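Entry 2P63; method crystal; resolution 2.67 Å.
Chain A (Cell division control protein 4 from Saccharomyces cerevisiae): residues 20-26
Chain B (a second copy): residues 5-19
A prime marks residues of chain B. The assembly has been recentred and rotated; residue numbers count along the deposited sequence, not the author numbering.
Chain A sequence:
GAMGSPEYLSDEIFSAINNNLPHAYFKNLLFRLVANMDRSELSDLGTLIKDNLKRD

Chain A (20-26) NLPHAYF
Chain B 5-19: SPEYLSDEIFSAINN

A single polar bond ties together an otherwise apolar contact: the hydroxyl of Tyr25, a residue buried in the assembly, donates a hydrogen bond to the side-chain carbonyl of Asn18′, with Tyr25 OH 2.8 Å from Asn18′ OD1. It is the only hydrogen bond between the two stretches, which together bury 376 Å².

Chain A reaches the contact as a loop. Leu21 is extended (phi/psi -98/151), Pro22 lies at -59/120, and a type I turn from Pro22 to Tyr25 follows, with His23 at -39/-52 and Ala24 at -54/-24. Tyr25 (-53/-32) and Phe26 (-77/9) are helical. In chain B, Pro6′ to Ser10′ form a largely extended segment, interrupted at Glu7′ (-90/-23). Ser10′ occupies the N-cap position without a side-chain capping bond, and the helix begins at Asp11′. Its bonds include Ile17′ N to Ile13′ O at 2.9 Å and Asn18′ N to Phe14′ O at 2.8 Å. The register places Ala24 CA 5.9 Å from Glu7′ CA, Tyr25 CA 7.1 Å from Leu9′ CA, and Leu21 CA 8.1 Å from Ile17′ CA.

The CA-to-CB bond of Tyr25 runs sideways, but chi1 of 168° (t) and chi2 of 84° bring the end of the side chain to the chain B helix. There Tyr25 CE1 lies 3.3 Å from both Phe14′ CE2 and Ile17′ CG2. The Tyr25 and Phe14′ rings meet obliquely, their centroids 5.2 Å apart and their planes at 34°; Phe14′ has chi1 of 174° (t) and chi2 of -96°. Asn18′, with chi1 of -61° (m) and chi2 of -17°, presents OD1 at the edge of the Tyr25 ring, near its plane, where the phenol oxygen can reach it.

Ile17′ points toward chain A with chi1 of -76° (m) and chi2 of -99°. Ile17′ CG2 meets Tyr25 and also lies 3.5 Å from Leu21 CD2, while Ile17′ CD1 packs 3.3 Å from Leu21 CD2 and 3.3 Å from Pro22 CD, so Leu21 touches both ends of the isoleucine. Leu21 reaches it with chi1 of -102° and chi2 of 175° (t).

Leu9′, also directed toward chain A (chi1 -35°, m; chi2 -172°, t), divides its methyls between neighbours. Leu9′ CD1 lies 3.9 Å from Tyr25 CA and 4.3 Å from Pro22 CG, whereas Leu9′ CD2 is 3.9 Å from Ala24 CB. The short alanine side chain points toward chain B and also approaches the backbone, with Ala24 CB 3.8 Å from Pro6′ O.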

ATOM      1  N   ASN A  20      14.997  -0.959 -15.936  1.00 37.39           N
ATOM      2  CA  ASN A  20      15.563  -2.283 -15.705  1.00 39.24           C
ATOM      3  C   ASN A  20      15.352  -2.704 -14.257  1.00 38.69           C
ATOM      4  O   ASN A  20      15.886  -3.692 -13.767  1.00 45.58           O
ATOM      5  CB  ASN A  20      17.053  -2.292 -16.038  1.00 47.66           C
ATOM      6  CG  ASN A  20      17.692  -3.659 -15.904  1.00 50.78           C
ATOM      7  OD1 ASN A  20      17.149  -4.640 -16.411  1.00 50.71           O
ATOM      8  ND2 ASN A  20      18.833  -3.720 -15.225  1.00 44.15           N
ATOM      9  N   LEU A  21      14.550  -1.911 -13.557  1.00 44.13           N
ATOM     10  CA  LEU A  21      14.153  -2.252 -12.196  1.00 46.34           C
ATOM     11  C   LEU A  21      12.774  -2.903 -12.258  1.00 52.80           C
ATOM     12  O   LEU A  21      11.991  -2.602 -13.164  1.00 57.91           O
ATOM     13  CB  LEU A  21      14.139  -1.020 -11.299  1.00 39.36           C
ATOM     14  CG  LEU A  21      15.321  -0.829 -10.351  1.00 40.56           C
ATOM     15  CD1 LEU A  21      15.220   0.503  -9.619  1.00 48.90           C
ATOM     16  CD2 LEU A  21      15.413  -1.972  -9.352  1.00 44.64           C
ATOM     17  N   PRO A  22      12.462  -3.790 -11.327  1.00 51.04           N
ATOM     18  CA  PRO A  22      11.103  -4.348 -11.291  1.00 42.53           C
ATOM     19  C   PRO A  22      10.126  -3.186 -11.106  1.00 39.81           C
ATOM     20  O   PRO A  22      10.241  -2.479 -10.104  1.00 52.41           O
ATOM     21  CB  PRO A  22      11.115  -5.267 -10.082  1.00 45.96           C
ATOM     22  CG  PRO A  22      12.313  -4.876  -9.285  1.00 48.44           C
ATOM     23  CD  PRO A  22      13.316  -4.333 -10.267  1.00 49.82           C
ATOM     24  N   HIS A  23       9.235  -3.011 -12.063  1.00 41.72           N
ATOM     25  CA  HIS A  23       8.269  -1.930 -12.124  1.00 51.91           C
ATOM     26  C   HIS A  23       7.680  -1.576 -10.764  1.00 52.52           C
ATOM     27  O   HIS A  23       7.677  -0.414 -10.358  1.00 57.50           O
ATOM     28  CB  HIS A  23       7.134  -2.307 -13.086  1.00 67.74           C
ATOM     29  CG  HIS A  23       6.089  -1.242 -13.205  1.00 82.84           C
ATOM     30  ND1 HIS A  23       5.130  -1.023 -12.242  1.00 86.80           N
ATOM     31  CD2 HIS A  23       5.853  -0.329 -14.178  1.00 87.90           C
ATOM     32  CE1 HIS A  23       4.348  -0.025 -12.615  1.00 89.05           C
ATOM     33  NE2 HIS A  23       4.765   0.415 -13.788  1.00 89.52           N
ATOM     34  N   ALA A  24       7.179  -2.584 -10.061  1.00 53.47           N
ATOM     35  CA  ALA A  24       6.536  -2.401  -8.768  1.00 49.15           C
ATOM     36  C   ALA A  24       7.410  -1.656  -7.764  1.00 41.87           C
ATOM     37  O   ALA A  24       6.872  -1.065  -6.824  1.00 41.37           O
ATOM     38  CB  ALA A  24       6.137  -3.758  -8.200  1.00 48.83           C
ATOM     39  N   TYR A  25       8.721  -1.689  -7.953  1.00 37.73           N
ATOM     40  CA  TYR A  25       9.699  -1.091  -7.048  1.00 30.27           C
ATOM     41  C   TYR A  25       9.382   0.369  -6.760  1.00 24.82           C
ATOM     42  O   TYR A  25       9.660   0.870  -5.673  1.00 38.13           O
ATOM     43  CB  TYR A  25      11.102  -1.226  -7.642  1.00 35.40           C
ATOM     44  CG  TYR A  25      12.200  -0.428  -6.987  1.00 34.45           C
ATOM     45  CD1 TYR A  25      12.870  -0.906  -5.869  1.00 31.68           C
ATOM     46  CD2 TYR A  25      12.582   0.814  -7.481  1.00 40.39           C
ATOM     47  CE1 TYR A  25      13.876  -0.181  -5.265  1.00 38.34           C
ATOM     48  CE2 TYR A  25      13.589   1.551  -6.886  1.00 44.15           C
ATOM     49  CZ  TYR A  25      14.234   1.049  -5.778  1.00 47.34           C
ATOM     50  OH  TYR A  25      15.239   1.775  -5.176  1.00 48.63           O
ATOM     51  N   PHE A  26       8.800   1.057  -7.734  1.00 29.21           N
ATOM     52  CA  PHE A  26       8.505   2.477  -7.633  1.00 39.66           C
ATOM     53  C   PHE A  26       7.284   2.792  -6.793  1.00 45.08           C
ATOM     54  O   PHE A  26       6.833   3.940  -6.750  1.00 45.19           O
ATOM     55  CB  PHE A  26       8.330   3.057  -9.053  1.00 46.89           C
ATOM     56  CG  PHE A  26       9.615   2.916  -9.836  1.00 49.99           C
ATOM     57  CD1 PHE A  26      10.691   3.747  -9.560  1.00 47.66           C
ATOM     58  CD2 PHE A  26       9.743   1.955 -10.823  1.00 51.75           C
ATOM     59  CE1 PHE A  26      11.875   3.612 -10.258  1.00 46.42           C
ATOM     60  CE2 PHE A  26      10.926   1.818 -11.529  1.00 50.14           C
ATOM     61  CZ  PHE A  26      11.992   2.650 -11.244  1.00 45.41           C
TER
ATOM     62  N   SER B   5       3.833 -11.972 -11.025  1.00104.73           N
ATOM     63  CA  SER B   5       4.647 -10.810 -10.682  1.00 90.50           C
ATOM     64  C   SER B   5       4.023 -10.037  -9.525  1.00 91.18           C
ATOM     65  O   SER B   5       2.932  -9.483  -9.641  1.00 94.27           O
ATOM     66  CB  SER B   5       4.830  -9.909 -11.903  1.00 88.96           C
ATOM     67  OG  SER B   5       5.511 -10.597 -12.941  1.00 90.06           O
ATOM     68  N   PRO B   6       4.742 -10.018  -8.408  1.00 92.81           N
ATOM     69  CA  PRO B   6       4.263  -9.412  -7.171  1.00 91.87           C
ATOM     70  C   PRO B   6       3.953  -7.921  -7.312  1.00 88.09           C
ATOM     71  O   PRO B   6       4.619  -7.221  -8.072  1.00 85.76           O
ATOM     72  CB  PRO B   6       5.442  -9.572  -6.203  1.00 92.40           C
ATOM     73  CG  PRO B   6       6.280 -10.659  -6.780  1.00 92.43           C
ATOM     74  CD  PRO B   6       6.094 -10.589  -8.268  1.00 93.56           C
ATOM     75  N   GLU B   7       2.953  -7.483  -6.559  1.00 83.24           N
ATOM     76  CA  GLU B   7       2.579  -6.082  -6.437  1.00 78.60           C
ATOM     77  C   GLU B   7       3.350  -5.446  -5.279  1.00 73.07           C
ATOM     78  O   GLU B   7       3.529  -4.231  -5.234  1.00 91.32           O
ATOM     79  CB  GLU B   7       1.078  -5.917  -6.223  1.00 83.87           C
ATOM     80  CG  GLU B   7       0.304  -5.510  -7.466  1.00 94.03           C
ATOM     81  CD  GLU B   7      -1.174  -5.830  -7.380  1.00103.45           C
ATOM     82  OE1 GLU B   7      -1.974  -5.139  -8.047  1.00113.87           O
ATOM     83  OE2 GLU B   7      -1.546  -6.774  -6.649  1.00113.40           O
ATOM     84  N   TYR B   8       3.797  -6.291  -4.357  1.00 62.74           N
ATOM     85  CA  TYR B   8       4.614  -5.871  -3.226  1.00 57.97           C
ATOM     86  C   TYR B   8       5.919  -6.663  -3.218  1.00 63.12           C
ATOM     87  O   TYR B   8       5.906  -7.874  -3.452  1.00 63.85           O
ATOM     88  CB  TYR B   8       3.873  -6.046  -1.904  1.00 53.48           C
ATOM     89  CG  TYR B   8       4.734  -6.281  -0.684  1.00 49.82           C
ATOM     90  CD1 TYR B   8       4.967  -7.562  -0.198  1.00 49.84           C
ATOM     91  CD2 TYR B   8       5.319  -5.228   0.008  1.00 41.97           C
ATOM     92  CE1 TYR B   8       5.749  -7.791   0.917  1.00 45.34           C
ATOM     93  CE2 TYR B   8       6.103  -5.445   1.124  1.00 43.17           C
ATOM     94  CZ  TYR B   8       6.318  -6.726   1.578  1.00 45.37           C
ATOM     95  OH  TYR B   8       7.094  -6.963   2.688  1.00 59.60           O
ATOM     96  N   LEU B   9       7.029  -5.984  -2.938  1.00 61.72           N
ATOM     97  CA  LEU B   9       8.319  -6.663  -2.885  1.00 55.80           C
ATOM     98  C   LEU B   9       8.707  -6.888  -1.422  1.00 48.17           C
ATOM     99  O   LEU B   9       8.508  -5.989  -0.605  1.00 54.20           O
ATOM    100  CB  LEU B   9       9.421  -5.892  -3.600  1.00 60.25           C
ATOM    101  CG  LEU B   9       9.074  -5.104  -4.859  1.00 61.68           C
ATOM    102  CD1 LEU B   9      10.338  -4.569  -5.521  1.00 56.38           C
ATOM    103  CD2 LEU B   9       8.275  -5.952  -5.839  1.00 55.51           C
ATOM    104  N   SER B  10       9.239  -8.069  -1.145  1.00 38.35           N
ATOM    105  CA  SER B  10       9.668  -8.455   0.192  1.00 35.99           C
ATOM    106  C   SER B  10      10.848  -7.607   0.657  1.00 45.39           C
ATOM    107  O   SER B  10      11.650  -7.187  -0.178  1.00 58.57           O
ATOM    108  CB  SER B  10      10.065  -9.932   0.215  1.00 30.37           C
ATOM    109  OG  SER B  10      10.503 -10.350  -1.072  1.00 38.84           O
ATOM    110  N   ASP B  11      10.938  -7.384   1.960  1.00 47.47           N
ATOM    111  CA  ASP B  11      11.993  -6.570   2.544  1.00 51.20           C
ATOM    112  C   ASP B  11      13.373  -6.939   2.008  1.00 57.58           C
ATOM    113  O   ASP B  11      13.949  -6.198   1.211  1.00 68.98           O
ATOM    114  CB  ASP B  11      11.987  -6.703   4.069  1.00 50.13           C
ATOM    115  CG  ASP B  11      10.889  -5.897   4.728  1.00 56.75           C
ATOM    116  OD1 ASP B  11      10.390  -4.936   4.104  1.00 63.60           O
ATOM    117  OD2 ASP B  11      10.527  -6.232   5.875  1.00 59.99           O
ATOM    118  N   GLU B  12      13.900  -8.077   2.440  1.00 58.05           N
ATOM    119  CA  GLU B  12      15.273  -8.461   2.144  1.00 60.23           C
ATOM    120  C   GLU B  12      15.580  -8.496   0.657  1.00 57.52           C
ATOM    121  O   GLU B  12      16.748  -8.434   0.261  1.00 65.28           O
ATOM    122  CB  GLU B  12      15.587  -9.828   2.772  1.00 65.48           C
ATOM    123  CG  GLU B  12      16.292  -9.702   4.117  1.00 72.73           C
ATOM    124  CD  GLU B  12      16.805  -8.296   4.371  1.00 76.87           C
ATOM    125  OE1 GLU B  12      17.841  -7.926   3.777  1.00 79.94           O
ATOM    126  OE2 GLU B  12      16.176  -7.561   5.161  1.00 74.39           O
ATOM    127  N   ILE B  13      14.564  -8.590  -0.194  1.00 52.95           N
ATOM    128  CA  ILE B  13      14.863  -8.627  -1.625  1.00 50.53           C
ATOM    129  C   ILE B  13      14.902  -7.219  -2.208  1.00 55.23           C
ATOM    130  O   ILE B  13      15.524  -6.950  -3.231  1.00 63.04           O
ATOM    131  CB  ILE B  13      13.825  -9.462  -2.387  1.00 46.17           C
ATOM    132  CG1 ILE B  13      14.264 -10.905  -2.645  1.00 47.29           C
ATOM    133  CG2 ILE B  13      13.443  -8.767  -3.683  1.00 44.24           C
ATOM    134  CD1 ILE B  13      13.701 -11.481  -3.928  1.00 59.51           C
ATOM    135  N   PHE B  14      14.212  -6.317  -1.527  1.00 55.57           N
ATOM    136  CA  PHE B  14      14.161  -4.909  -1.912  1.00 50.13           C
ATOM    137  C   PHE B  14      15.474  -4.250  -1.499  1.00 52.48           C
ATOM    138  O   PHE B  14      15.930  -3.281  -2.101  1.00 52.10           O
ATOM    139  CB  PHE B  14      12.944  -4.267  -1.272  1.00 43.40           C
ATOM    140  CG  PHE B  14      12.765  -2.785  -1.415  1.00 30.30           C
ATOM    141  CD1 PHE B  14      13.195  -1.931  -0.414  1.00 25.43           C
ATOM    142  CD2 PHE B  14      12.168  -2.250  -2.543  1.00 26.65           C
ATOM    143  CE1 PHE B  14      13.034  -0.567  -0.528  1.00 33.50           C
ATOM    144  CE2 PHE B  14      12.000  -0.886  -2.662  1.00 32.38           C
ATOM    145  CZ  PHE B  14      12.433  -0.046  -1.658  1.00 35.95           C
ATOM    146  N   SER B  15      16.052  -4.842  -0.459  1.00 49.85           N
ATOM    147  CA  SER B  15      17.399  -4.529  -0.010  1.00 50.53           C
ATOM    148  C   SER B  15      18.391  -5.080  -1.032  1.00 53.37           C
ATOM    149  O   SER B  15      19.380  -4.445  -1.377  1.00 56.20           O
ATOM    150  CB  SER B  15      17.680  -5.105   1.373  1.00 51.60           C
ATOM    151  OG  SER B  15      18.808  -5.966   1.355  1.00 71.31           O
ATOM    152  N   ALA B  16      18.107  -6.284  -1.529  1.00 54.33           N
ATOM    153  CA  ALA B  16      18.931  -6.848  -2.592  1.00 55.63           C
ATOM    154  C   ALA B  16      18.988  -5.863  -3.760  1.00 59.81           C
ATOM    155  O   ALA B  16      20.060  -5.563  -4.279  1.00 65.95           O
ATOM    156  CB  ALA B  16      18.393  -8.192  -3.043  1.00 52.42           C
ATOM    157  N   ILE B  17      17.816  -5.370  -4.133  1.00 60.64           N
ATOM    158  CA  ILE B  17      17.633  -4.378  -5.172  1.00 63.95           C
ATOM    159  C   ILE B  17      18.391  -3.082  -4.897  1.00 69.60           C
ATOM    160  O   ILE B  17      19.260  -2.673  -5.666  1.00 85.79           O
ATOM    161  CB  ILE B  17      16.147  -3.998  -5.330  1.00 64.77           C
ATOM    162  CG1 ILE B  17      15.310  -5.044  -6.060  1.00 63.91           C
ATOM    163  CG2 ILE B  17      16.027  -2.639  -6.007  1.00 75.52           C
ATOM    164  CD1 ILE B  17      15.093  -4.696  -7.516  1.00 65.92           C
ATOM    165  N   ASN B  18      18.046  -2.419  -3.794  1.00 65.34           N
ATOM    166  CA  ASN B  18      18.700  -1.150  -3.480  1.00 61.12           C
ATOM    167  C   ASN B  18      20.215  -1.335  -3.399  1.00 61.36           C
ATOM    168  O   ASN B  18      20.978  -0.470  -3.831  1.00 60.53           O
ATOM    169  CB  ASN B  18      18.143  -0.574  -2.179  1.00 57.20           C
ATOM    170  CG  ASN B  18      16.659  -0.267  -2.227  1.00 55.80           C
ATOM    171  OD1 ASN B  18      16.046  -0.185  -3.292  1.00 58.11           O
ATOM    172  ND2 ASN B  18      16.048  -0.088  -1.060  1.00 31.75           N
ATOM    173  N   ASN B  19      20.634  -2.467  -2.851  1.00 57.86           N
ATOM    174  CA  ASN B  19      22.011  -2.799  -2.556  1.00 52.67           C
ATOM    175  C   ASN B  19      22.936  -2.790  -3.764  1.00 45.51           C
ATOM    176  O   ASN B  19      24.155  -2.719  -3.617  1.00 58.66           O
ATOM    177  CB  ASN B  19      22.108  -4.205  -1.930  1.00 53.28           C
ATOM    178  CG  ASN B  19      22.459  -4.078  -0.457  1.00 56.17           C
ATOM    179  OD1 ASN B  19      21.981  -3.147   0.193  1.00 50.59           O
ATOM    180  ND2 ASN B  19      23.282  -4.996   0.025  1.00 67.01           N
TER